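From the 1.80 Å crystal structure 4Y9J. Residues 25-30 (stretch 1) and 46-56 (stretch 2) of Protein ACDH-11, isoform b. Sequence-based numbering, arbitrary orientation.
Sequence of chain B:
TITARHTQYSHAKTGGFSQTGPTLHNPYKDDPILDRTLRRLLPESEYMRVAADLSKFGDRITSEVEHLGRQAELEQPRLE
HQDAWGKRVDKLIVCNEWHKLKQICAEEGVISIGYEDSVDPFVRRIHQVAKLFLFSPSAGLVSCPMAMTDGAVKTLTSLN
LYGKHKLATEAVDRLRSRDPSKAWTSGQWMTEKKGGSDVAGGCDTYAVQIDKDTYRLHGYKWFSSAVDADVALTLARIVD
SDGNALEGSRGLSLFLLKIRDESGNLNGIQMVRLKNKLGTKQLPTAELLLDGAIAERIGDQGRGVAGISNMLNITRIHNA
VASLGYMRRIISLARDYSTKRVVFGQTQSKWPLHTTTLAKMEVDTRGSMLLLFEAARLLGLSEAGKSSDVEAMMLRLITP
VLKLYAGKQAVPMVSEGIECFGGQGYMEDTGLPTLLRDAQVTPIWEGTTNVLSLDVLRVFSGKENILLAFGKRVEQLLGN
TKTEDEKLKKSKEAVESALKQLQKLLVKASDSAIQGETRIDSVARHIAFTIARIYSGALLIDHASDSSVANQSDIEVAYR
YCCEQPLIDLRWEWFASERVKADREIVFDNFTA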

# COMPACT_ATOMS: atom_id res chain seq x y z
N HIS B 25 -23.99 -22.31 -0.47
CA HIS B 25 -24.30 -23.73 -0.55
C HIS B 25 -23.82 -24.29 -1.89
O HIS B 25 -23.59 -23.53 -2.80
N ASN B 26 -23.69 -25.63 -1.98
CA ASN B 26 -23.31 -26.31 -3.24
C ASN B 26 -24.15 -25.72 -4.36
O ASN B 26 -25.38 -25.89 -4.31
N PRO B 27 -23.54 -25.02 -5.35
CA PRO B 27 -24.33 -24.29 -6.31
C PRO B 27 -25.05 -25.15 -7.35
O PRO B 27 -25.90 -24.64 -8.05
N TYR B 28 -24.70 -26.41 -7.49
CA TYR B 28 -25.41 -27.28 -8.37
C TYR B 28 -26.68 -27.70 -7.62
O TYR B 28 -27.76 -27.52 -8.11
N LYS B 29 -26.54 -28.21 -6.41
CA LYS B 29 -27.68 -28.69 -5.63
C LYS B 29 -28.67 -27.59 -5.26
O LYS B 29 -29.84 -27.81 -5.19
N ASP B 30 -28.15 -26.40 -5.00
CA ASP B 30 -28.92 -25.31 -4.45
C ASP B 30 -29.57 -24.54 -5.56
O ASP B 30 -30.46 -23.71 -5.25
N GLU B 46 -26.85 -39.54 -20.20
CA GLU B 46 -25.82 -38.52 -20.15
C GLU B 46 -26.12 -37.69 -18.95
O GLU B 46 -25.23 -37.20 -18.30
N TYR B 47 -27.40 -37.49 -18.67
CA TYR B 47 -27.83 -36.75 -17.53
C TYR B 47 -27.12 -37.17 -16.24
O TYR B 47 -26.63 -36.29 -15.49
N MET B 48 -27.04 -38.48 -15.99
CA MET B 48 -26.45 -38.99 -14.74
C MET B 48 -24.99 -38.67 -14.64
O MET B 48 -24.53 -38.21 -13.61
N ARG B 49 -24.28 -38.87 -15.73
CA ARG B 49 -22.86 -38.61 -15.73
C ARG B 49 -22.60 -37.14 -15.49
O ARG B 49 -21.73 -36.75 -14.71
N VAL B 50 -23.38 -36.30 -16.16
CA VAL B 50 -23.16 -34.89 -16.12
C VAL B 50 -23.51 -34.32 -14.78
O VAL B 50 -22.73 -33.52 -14.22
N ALA B 51 -24.62 -34.76 -14.21
CA ALA B 51 -25.02 -34.25 -12.92
C ALA B 51 -24.08 -34.71 -11.83
O ALA B 51 -23.83 -33.95 -10.90
N ALA B 52 -23.55 -35.93 -11.91
CA ALA B 52 -22.58 -36.33 -10.87
C ALA B 52 -21.32 -35.48 -10.96
O ALA B 52 -20.83 -35.02 -9.94
N ASP B 53 -20.85 -35.18 -12.16
CA ASP B 53 -19.68 -34.31 -12.27
C ASP B 53 -19.92 -32.91 -11.67
O ASP B 53 -19.11 -32.37 -10.92
N LEU B 54 -21.06 -32.33 -11.98
CA LEU B 54 -21.38 -31.01 -11.57
C LEU B 54 -21.63 -30.92 -10.08
O LEU B 54 -21.18 -29.95 -9.43
N SER B 55 -22.31 -31.91 -9.54
CA SER B 55 -22.56 -31.95 -8.13
C SER B 55 -21.24 -32.04 -7.31
O SER B 55 -21.08 -31.31 -6.31
N LYS B 56 -20.31 -32.87 -7.77
CA LYS B 56 -18.99 -33.02 -7.16
C LYS B 56 -18.25 -31.71 -7.28
O LYS B 56 -17.71 -31.21 -6.28

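Stretch 1 meets the helix of stretch 2 through three side chains, N26, Y28 and K29, and the contact is small, burying 283 Å² in total. H25 (chi1 m) lies out of reach of the helix. N26 points toward the helix with chi1 t, and its amide serves both stretches. ND2 of N26 donates a hydrogen bond to the backbone O of S55 at 3.0 Å, with a nearly straight angle of 161°. On its own side, OD1 of N26 accepts from N of Y28 at 2.9 Å and from N of K29 at 3.1 Å, so the carboxamide that reaches the helix also ties down the backbone that follows it. P27 points sideways and makes no contact.

Y28 contributes most to the interface. Its CA lies 5.5 Å from CA of S55, and with chi1 t and chi2 73° its buried ring extends along the helix toward Y47. CD1 of Y28 packs 3.6 Å from CB of L54, a residue that points toward stretch 1 with chi1 m and chi2 t, while CD2 of Y28 lies 4.0 Å from CB of S55. The backbone O of A51 sits over one face of the ring. Farther out, OH of Y28 comes within 3.5 Å of CB of A51 and 4.1 Å of CE1 of Y47 (chi1 t); this hydroxyl is hydrogen-bonded elsewhere in the structure.

K29 leaves its backbone sideways, but an extended chain (chi1 m, then t throughout) brings its end nearer, with CE 3.1 Å from OG of S55 (chi1 t). A water bridges the two residues, hydrogen-bonding to OG of S55 at 2.8 Å and weakly accepting from NZ of K29 at 3.2 Å. D30 is out of reach of the helix.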

# COMPACT_ATOMS: atom_id res chain seq x y z
CB HIS B 25 -25.81 -23.92 -0.42
CG HIS B 25 -26.40 -23.35 0.83
ND1 HIS B 25 -26.21 -23.92 2.07
CD2 HIS B 25 -27.21 -22.28 1.03
CE1 HIS B 25 -26.87 -23.21 2.98
NE2 HIS B 25 -27.47 -22.21 2.37
CB ASN B 26 -23.58 -27.81 -3.11
CG ASN B 26 -23.21 -28.60 -4.38
OD1 ASN B 26 -23.60 -28.23 -5.48
ND2 ASN B 26 -22.48 -29.66 -4.21
CB PRO B 27 -23.33 -23.34 -6.94
CG PRO B 27 -22.04 -24.04 -6.82
CD PRO B 27 -22.12 -24.65 -5.49
CB TYR B 28 -24.59 -28.52 -8.74
CG TYR B 28 -25.36 -29.34 -9.73
CD1 TYR B 28 -25.50 -28.93 -11.03
CD2 TYR B 28 -26.09 -30.44 -9.33
CE1 TYR B 28 -26.27 -29.64 -11.94
CE2 TYR B 28 -26.88 -31.14 -10.23
CZ TYR B 28 -26.97 -30.73 -11.54
OH TYR B 28 -27.76 -31.45 -12.43
CB LYS B 29 -27.22 -29.33 -4.35
CG LYS B 29 -26.52 -30.67 -4.59
CD LYS B 29 -25.92 -31.23 -3.31
CE LYS B 29 -25.15 -32.48 -3.62
NZ LYS B 29 -24.58 -33.06 -2.39
CB ASP B 30 -27.98 -24.39 -3.64
CG ASP B 30 -28.75 -23.38 -2.73
OD1 ASP B 30 -29.42 -23.81 -1.74
OD2 ASP B 30 -28.63 -22.16 -3.01
CB GLU B 46 -25.82 -37.65 -21.37
CG GLU B 46 -25.55 -38.35 -22.66
CD GLU B 46 -24.11 -38.79 -22.87
OE1 GLU B 46 -23.79 -39.11 -24.05
OE2 GLU B 46 -23.32 -38.89 -21.90
CB TYR B 47 -29.36 -36.76 -17.33
CG TYR B 47 -29.70 -36.24 -15.95
CD1 TYR B 47 -29.57 -34.91 -15.64
CD2 TYR B 47 -30.01 -37.12 -14.91
CE1 TYR B 47 -29.81 -34.44 -14.35
CE2 TYR B 47 -30.26 -36.66 -13.64
CZ TYR B 47 -30.12 -35.33 -13.35
OH TYR B 47 -30.37 -34.89 -12.08
CB MET B 48 -26.61 -40.52 -14.57
CG MET B 48 -28.02 -41.03 -14.30
SD MET B 48 -28.85 -40.29 -12.87
CE MET B 48 -30.39 -41.23 -12.87
CB ARG B 49 -22.25 -39.06 -17.07
CG ARG B 49 -20.75 -38.77 -17.21
CD ARG B 49 -20.26 -39.28 -18.55
NE ARG B 49 -20.90 -38.59 -19.67
CZ ARG B 49 -20.56 -37.37 -20.08
NH1 ARG B 49 -19.61 -36.67 -19.47
NH2 ARG B 49 -21.21 -36.82 -21.10
CB VAL B 50 -23.88 -34.19 -17.27
CG1 VAL B 50 -23.82 -32.70 -17.15
CG2 VAL B 50 -23.27 -34.65 -18.59
CB ALA B 51 -26.43 -34.69 -12.55
CB ALA B 52 -22.25 -37.79 -10.92
CB ASP B 53 -19.23 -34.16 -13.70
CG ASP B 53 -17.96 -33.34 -13.82
OD1 ASP B 53 -16.87 -33.74 -13.30
OD2 ASP B 53 -18.03 -32.33 -14.46
CB LEU B 54 -22.57 -30.46 -12.35
CG LEU B 54 -22.31 -30.28 -13.85
CD1 LEU B 54 -23.65 -29.90 -14.46
CD2 LEU B 54 -21.28 -29.18 -14.13
CB SER B 55 -23.48 -33.10 -7.77
OG SER B 55 -23.86 -32.94 -6.42
CB LYS B 56 -18.23 -34.20 -7.77
CG LYS B 56 -16.76 -34.33 -7.30
CD LYS B 56 -16.14 -35.64 -7.76
CE LYS B 56 -14.65 -35.63 -7.49
NZ LYS B 56 -13.94 -36.45 -8.51
O HOH W 1 -22.23 -34.00 -4.40